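Local coordinates for protein ComZ (Thermus thermophilus, PDB 6QVI) that probably serves as a pilus tip-associated DNA receptor in natural competence, a competence-associated pilin joining a pseudopilin-like domain to a beta-solenoid domain, at residues F70-E81 with R93-A102. Residues are numbered along the deposited sequence; the frame is centred on the assembly and turned at random.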
ATOM      1  N   PHE A  70      18.753  12.472 -14.366  1.00 59.02           N
ATOM      2  CA  PHE A  70      19.874  12.063 -15.142  1.00 56.34           C
ATOM      3  C   PHE A  70      19.813  12.835 -16.411  1.00 70.46           C
ATOM      4  O   PHE A  70      18.774  12.929 -16.980  1.00 76.34           O
ATOM      5  CB  PHE A  70      19.695  10.614 -15.528  1.00 50.74           C
ATOM      6  CG  PHE A  70      20.076   9.643 -14.476  1.00 57.09           C
ATOM      7  CD1 PHE A  70      19.133   9.072 -13.684  1.00 59.12           C
ATOM      8  CD2 PHE A  70      21.362   9.274 -14.315  1.00 56.11           C
ATOM      9  CE1 PHE A  70      19.472   8.170 -12.724  1.00 57.26           C
ATOM     10  CE2 PHE A  70      21.722   8.375 -13.361  1.00 60.12           C
ATOM     11  CZ  PHE A  70      20.773   7.817 -12.565  1.00 62.63           C
ATOM     12  N   VAL A  71      20.938  13.350 -16.865  1.00 76.25           N
ATOM     13  CA  VAL A  71      20.984  14.042 -18.130  1.00 68.43           C
ATOM     14  C   VAL A  71      21.808  13.176 -19.036  1.00 65.55           C
ATOM     15  O   VAL A  71      22.923  12.832 -18.743  1.00 67.11           O
ATOM     16  CB  VAL A  71      21.606  15.414 -18.026  1.00 69.89           C
ATOM     17  CG1 VAL A  71      21.239  16.218 -19.241  1.00 70.44           C
ATOM     18  CG2 VAL A  71      21.103  16.106 -16.792  1.00 71.22           C
ATOM     19  N   ASN A  72      21.214  12.800 -20.136  1.00 67.43           N
ATOM     20  CA  ASN A  72      21.847  11.911 -21.095  1.00 61.89           C
ATOM     21  C   ASN A  72      22.388  10.732 -20.350  1.00 71.11           C
ATOM     22  O   ASN A  72      23.555  10.464 -20.400  1.00 78.97           O
ATOM     23  CB  ASN A  72      22.952  12.599 -21.857  1.00 62.62           C
ATOM     24  CG  ASN A  72      22.430  13.580 -22.838  1.00 71.27           C
ATOM     25  OD1 ASN A  72      21.494  13.296 -23.555  1.00 74.55           O
ATOM     26  ND2 ASN A  72      23.032  14.738 -22.885  1.00 71.54           N
ATOM     27  N   ASN A  73      21.540  10.076 -19.576  1.00 71.28           N
ATOM     28  CA  ASN A  73      21.893   8.953 -18.739  1.00 69.30           C
ATOM     29  C   ASN A  73      23.083   9.113 -17.818  1.00 70.71           C
ATOM     30  O   ASN A  73      23.677   8.140 -17.477  1.00 76.61           O
ATOM     31  CB  ASN A  73      22.105   7.719 -19.578  1.00 73.12           C
ATOM     32  CG  ASN A  73      20.928   7.399 -20.433  1.00 81.51           C
ATOM     33  OD1 ASN A  73      19.816   7.307 -19.958  1.00 76.11           O
ATOM     34  ND2 ASN A  73      21.170   7.227 -21.711  1.00 90.32           N
ATOM     35  N   ARG A  74      23.381  10.297 -17.328  1.00 62.02           N
ATOM     36  CA  ARG A  74      24.531  10.468 -16.510  1.00 56.16           C
ATOM     37  C   ARG A  74      24.243  11.473 -15.419  1.00 56.36           C
ATOM     38  O   ARG A  74      23.497  12.393 -15.606  1.00 56.23           O
ATOM     39  CB  ARG A  74      25.661  10.894 -17.434  1.00 60.78           C
ATOM     40  CG  ARG A  74      26.712  11.819 -16.880  1.00 66.66           C
ATOM     41  CD  ARG A  74      27.511  12.463 -17.994  1.00 69.82           C
ATOM     42  NE  ARG A  74      27.993  13.777 -17.612  1.00 73.76           N
ATOM     43  CZ  ARG A  74      29.121  14.000 -16.960  1.00 78.80           C
ATOM     44  NH1 ARG A  74      29.904  13.006 -16.619  1.00 81.59           N
ATOM     45  NH2 ARG A  74      29.476  15.223 -16.650  1.00 85.26           N
ATOM     46  N   LEU A  75      24.830  11.267 -14.262  1.00 48.86           N
ATOM     47  CA  LEU A  75      24.632  12.152 -13.152  1.00 60.05           C
ATOM     48  C   LEU A  75      25.884  12.232 -12.336  1.00 56.62           C
ATOM     49  O   LEU A  75      26.325  11.265 -11.814  1.00 59.53           O
ATOM     50  CB  LEU A  75      23.514  11.625 -12.295  1.00 62.31           C
ATOM     51  CG  LEU A  75      23.472  12.207 -10.907  1.00 61.85           C
ATOM     52  CD1 LEU A  75      22.963  13.614 -11.023  1.00 69.91           C
ATOM     53  CD2 LEU A  75      22.546  11.409 -10.042  1.00 66.90           C
ATOM     54  N   VAL A  76      26.415  13.419 -12.163  1.00 47.71           N
ATOM     55  CA  VAL A  76      27.666  13.558 -11.445  1.00 50.45           C
ATOM     56  C   VAL A  76      27.405  13.672  -9.961  1.00 51.31           C
ATOM     57  O   VAL A  76      26.774  14.626  -9.508  1.00 66.81           O
ATOM     58  CB  VAL A  76      28.473  14.760 -11.958  1.00 55.97           C
ATOM     59  CG1 VAL A  76      29.697  14.937 -11.098  1.00 49.90           C
ATOM     60  CG2 VAL A  76      28.873  14.494 -13.410  1.00 46.94           C
ATOM     61  N   LEU A  77      27.946  12.725  -9.194  1.00 51.95           N
ATOM     62  CA  LEU A  77      27.822  12.769  -7.739  1.00 53.77           C
ATOM     63  C   LEU A  77      28.971  13.484  -7.040  1.00 62.62           C
ATOM     64  O   LEU A  77      28.790  13.903  -5.894  1.00 58.23           O
ATOM     65  CB  LEU A  77      27.748  11.373  -7.147  1.00 55.02           C
ATOM     66  CG  LEU A  77      26.787  10.403  -7.774  1.00 57.00           C
ATOM     67  CD1 LEU A  77      27.059   9.040  -7.151  1.00 56.70           C
ATOM     68  CD2 LEU A  77      25.375  10.895  -7.558  1.00 58.70           C
ATOM     69  N   ALA A  78      30.155  13.594  -7.665  1.00 65.05           N
ATOM     70  CA  ALA A  78      31.273  14.290  -7.009  1.00 65.44           C
ATOM     71  C   ALA A  78      32.365  14.616  -8.016  1.00 68.95           C
ATOM     72  O   ALA A  78      32.826  13.738  -8.752  1.00 73.15           O
ATOM     73  CB  ALA A  78      31.882  13.464  -5.866  1.00 50.18           C
ATOM     74  N   GLN A  79      32.727  15.882  -8.086  1.00 64.45           N
ATOM     75  CA  GLN A  79      33.736  16.330  -9.008  1.00 72.09           C
ATOM     76  C   GLN A  79      34.886  16.855  -8.218  1.00 75.71           C
ATOM     77  O   GLN A  79      34.715  17.718  -7.410  1.00 69.80           O
ATOM     78  CB  GLN A  79      33.181  17.412  -9.885  1.00 80.55           C
ATOM     79  CG  GLN A  79      34.094  17.794 -11.003  1.00 90.60           C
ATOM     80  CD  GLN A  79      33.367  17.924 -12.304  1.00 93.99           C
ATOM     81  OE1 GLN A  79      33.493  18.915 -12.996  1.00102.23           O
ATOM     82  NE2 GLN A  79      32.612  16.918 -12.650  1.00 83.61           N
ATOM     83  N   ASN A  80      36.053  16.264  -8.406  1.00 75.17           N
ATOM     84  CA  ASN A  80      37.281  16.631  -7.723  1.00 67.34           C
ATOM     85  C   ASN A  80      37.247  16.605  -6.216  1.00 70.74           C
ATOM     86  O   ASN A  80      37.954  17.322  -5.575  1.00 70.38           O
ATOM     87  CB  ASN A  80      37.805  17.945  -8.250  1.00 60.80           C
ATOM     88  CG  ASN A  80      38.118  17.868  -9.706  1.00 76.78           C
ATOM     89  OD1 ASN A  80      38.758  16.952 -10.143  1.00 79.83           O
ATOM     90  ND2 ASN A  80      37.646  18.807 -10.466  1.00 77.89           N
ATOM     91  N   GLU A  81      36.476  15.714  -5.642  1.00 73.88           N
ATOM     92  CA  GLU A  81      36.402  15.634  -4.215  1.00 78.15           C
ATOM     93  C   GLU A  81      37.713  15.091  -3.747  1.00 69.80           C
ATOM     94  O   GLU A  81      38.220  14.195  -4.336  1.00 81.50           O
ATOM     95  CB  GLU A  81      35.281  14.693  -3.851  1.00 85.58           C
ATOM     96  CG  GLU A  81      35.072  14.453  -2.378  1.00100.58           C
ATOM     97  CD  GLU A  81      33.619  14.233  -2.046  1.00107.84           C
ATOM     98  OE1 GLU A  81      32.756  14.819  -2.713  1.00107.94           O
ATOM     99  OE2 GLU A  81      33.335  13.482  -1.110  1.00110.43           O
ATOM    100  N   ARG A  93      42.451  13.248  -5.665  1.00 66.11           N
ATOM    101  CA  ARG A  93      41.127  13.679  -5.982  1.00 77.22           C
ATOM    102  C   ARG A  93      40.414  12.570  -6.713  1.00 71.20           C
ATOM    103  O   ARG A  93      41.026  11.656  -7.195  1.00 80.64           O
ATOM    104  CB  ARG A  93      41.157  14.904  -6.881  1.00 95.08           C
ATOM    105  CG  ARG A  93      42.364  15.803  -6.727  1.00113.93           C
ATOM    106  CD  ARG A  93      42.044  17.086  -5.970  1.00133.34           C
ATOM    107  NE  ARG A  93      41.418  18.124  -6.796  1.00140.56           N
ATOM    108  CZ  ARG A  93      40.994  19.298  -6.329  1.00142.02           C
ATOM    109  NH1 ARG A  93      41.130  19.583  -5.043  1.00142.04           N
ATOM    110  NH2 ARG A  93      40.424  20.180  -7.139  1.00140.27           N
ATOM    111  N   TYR A  94      39.101  12.637  -6.781  1.00 63.81           N
ATOM    112  CA  TYR A  94      38.369  11.640  -7.515  1.00 62.71           C
ATOM    113  C   TYR A  94      37.109  12.181  -8.024  1.00 59.88           C
ATOM    114  O   TYR A  94      36.639  13.168  -7.568  1.00 51.84           O
ATOM    115  CB  TYR A  94      38.110  10.382  -6.724  1.00 48.28           C
ATOM    116  CG  TYR A  94      37.210  10.548  -5.575  1.00 52.78           C
ATOM    117  CD1 TYR A  94      35.897  10.850  -5.742  1.00 61.52           C
ATOM    118  CD2 TYR A  94      37.671  10.382  -4.318  1.00 57.00           C
ATOM    119  CE1 TYR A  94      35.068  10.986  -4.673  1.00 53.76           C
ATOM    120  CE2 TYR A  94      36.853  10.527  -3.251  1.00 68.36           C
ATOM    121  CZ  TYR A  94      35.555  10.825  -3.446  1.00 60.53           C
ATOM    122  OH  TYR A  94      34.772  10.967  -2.366  1.00 65.86           O
ATOM    123  N   THR A  95      36.578  11.536  -9.022  1.00 47.24           N
ATOM    124  CA  THR A  95      35.348  11.987  -9.557  1.00 59.61           C
ATOM    125  C   THR A  95      34.348  10.887  -9.707  1.00 57.75           C
ATOM    126  O   THR A  95      34.554  10.006 -10.482  1.00 53.39           O
ATOM    127  CB  THR A  95      35.536  12.672 -10.864  1.00 63.37           C
ATOM    128  OG1 THR A  95      36.078  13.952 -10.604  1.00 63.04           O
ATOM    129  CG2 THR A  95      34.233  12.840 -11.503  1.00 76.42           C
ATOM    130  N   ALA A  96      33.231  10.966  -8.999  1.00 68.04           N
ATOM    131  CA  ALA A  96      32.264   9.875  -9.032  1.00 61.01           C
ATOM    132  C   ALA A  96      31.112  10.295  -9.923  1.00 53.37           C
ATOM    133  O   ALA A  96      30.546  11.382  -9.739  1.00 62.43           O
ATOM    134  CB  ALA A  96      31.764   9.517  -7.635  1.00 60.46           C
ATOM    135  N   THR A  97      30.776   9.435 -10.877  1.00 43.17           N
ATOM    136  CA  THR A  97      29.691   9.661 -11.819  1.00 49.80           C
ATOM    137  C   THR A  97      28.796   8.441 -11.803  1.00 55.93           C
ATOM    138  O   THR A  97      29.283   7.308 -11.727  1.00 57.46           O
ATOM    139  CB  THR A  97      30.188   9.888 -13.256  1.00 57.82           C
ATOM    140  OG1 THR A  97      31.144  10.951 -13.279  1.00 76.54           O
ATOM    141  CG2 THR A  97      29.044  10.277 -14.137  1.00 58.69           C
ATOM    142  N   LEU A  98      27.486   8.689 -11.860  1.00 57.18           N
ATOM    143  CA  LEU A  98      26.470   7.645 -11.843  1.00 54.45           C
ATOM    144  C   LEU A  98      25.801   7.608 -13.204  1.00 50.00           C
ATOM    145  O   LEU A  98      25.334   8.644 -13.686  1.00 55.31           O
ATOM    146  CB  LEU A  98      25.428   7.905 -10.751  1.00 55.37           C
ATOM    147  CG  LEU A  98      24.284   6.882 -10.795  1.00 51.46           C
ATOM    148  CD1 LEU A  98      24.857   5.502 -10.592  1.00 47.71           C
ATOM    149  CD2 LEU A  98      23.187   7.183  -9.775  1.00 49.53           C
ATOM    150  N   TYR A  99      25.803   6.438 -13.832  1.00 47.73           N
ATOM    151  CA  TYR A  99      25.226   6.250 -15.160  1.00 51.68           C
ATOM    152  C   TYR A  99      24.091   5.235 -15.121  1.00 55.76           C
ATOM    153  O   TYR A  99      24.234   4.155 -14.531  1.00 50.94           O
ATOM    154  CB  TYR A  99      26.296   5.759 -16.141  1.00 45.04           C
ATOM    155  CG  TYR A  99      27.512   6.629 -16.208  1.00 68.13           C
ATOM    156  CD1 TYR A  99      28.574   6.434 -15.332  1.00 66.67           C
ATOM    157  CD2 TYR A  99      27.622   7.621 -17.166  1.00 76.03           C
ATOM    158  CE1 TYR A  99      29.705   7.213 -15.399  1.00 63.92           C
ATOM    159  CE2 TYR A  99      28.746   8.397 -17.252  1.00 73.31           C
ATOM    160  CZ  TYR A  99      29.797   8.199 -16.374  1.00 67.75           C
ATOM    161  OH  TYR A  99      30.914   9.037 -16.473  1.00 62.61           O
ATOM    162  N   LYS A 100      22.987   5.552 -15.782  1.00 62.51           N
ATOM    163  CA  LYS A 100      21.902   4.590 -15.912  1.00 69.36           C
ATOM    164  C   LYS A 100      21.938   3.957 -17.293  1.00 65.44           C
ATOM    165  O   LYS A 100      22.356   4.578 -18.273  1.00 67.78           O
ATOM    166  CB  LYS A 100      20.532   5.215 -15.645  1.00 74.80           C
ATOM    167  CG  LYS A 100      19.865   5.807 -16.845  1.00 81.56           C
ATOM    168  CD  LYS A 100      18.549   6.435 -16.447  1.00 87.35           C
ATOM    169  CE  LYS A 100      17.444   5.936 -17.314  1.00 92.46           C
ATOM    170  NZ  LYS A 100      16.346   6.921 -17.226  1.00 97.52           N
ATOM    171  N   ASP A 101      21.511   2.702 -17.350  1.00 68.21           N
ATOM    172  CA  ASP A 101      21.422   1.978 -18.608  1.00 76.07           C
ATOM    173  C   ASP A 101      20.277   2.498 -19.458  1.00 81.02           C
ATOM    174  O   ASP A 101      19.166   2.713 -18.966  1.00 91.63           O
ATOM    175  CB  ASP A 101      21.213   0.491 -18.321  1.00 86.01           C
ATOM    176  CG  ASP A 101      21.489  -0.388 -19.528  1.00 99.50           C
ATOM    177  OD1 ASP A 101      22.609  -0.951 -19.618  1.00 95.79           O
ATOM    178  OD2 ASP A 101      20.579  -0.521 -20.381  1.00109.85           O
ATOM    179  N   ALA A 102      20.534   2.655 -20.757  1.00 81.27           N
ATOM    180  CA  ALA A 102      19.488   3.161 -21.637  1.00 95.06           C
ATOM    181  C   ALA A 102      18.319   2.183 -21.718  1.00109.34           C
ATOM    182  O   ALA A 102      17.156   2.605 -21.721  1.00110.95           O
ATOM    183  CB  ALA A 102      20.051   3.439 -23.027  1.00 90.20           C
TER
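Leu75 and Leu98 exchange backbone hydrogen bonds within the antiparallel sheet of the pseudopilin-like domain, where 74-76 and the following strand form an edge along 93-100, whose other side pairs with strand 107-115. The ladder is stepped by two bulges. At the classic bulge, Leu77 N and Ala78 N both donate to Ala96 O, so one carbonyl takes two amides, at 3.0 and 3.1 Å respectively. At the G1 bulge, Asn80 and Glu81 both face Tyr94, and Asn80 N finds a side-chain acceptor in Thr95 OG1, 3.2 Å away and almost straight at 176°.

Apolar contacts gather on the sheet face that carries Leu75, Ala78, Ala96 and Leu98. Phe70 CZ touches Leu98 CD2 at 3.7 Å while Leu98 O lies at the ring's edge, and the helix 12-40 covers part of this face through Tyr28. Lys100, whose ammonium reaches Ala56 O, lays its aliphatic part over a face of the Phe70 ring, with CB 4.1 Å from the ring centroid. Toward the far end, Tyr94 turns its CG between backbone N and carbonyl carbon (chi1 66°), which brings one ring face against Glu81: Glu81 CB packs off-centre over it and Tyr94 CE1 lies 4.2 Å from Ala78 CB. With alanine at this position, Glu81 CB and Ala78 CB would probably lose the ring they rest on, and a gap would open beside the helix. The Glu81 carboxylate is itself held by a salt bridge to Lys27 of that helix.

On the opposite sheet face, Arg74 runs alongside Tyr99, with Arg74 CB 3.8 Å from Tyr99 CD2.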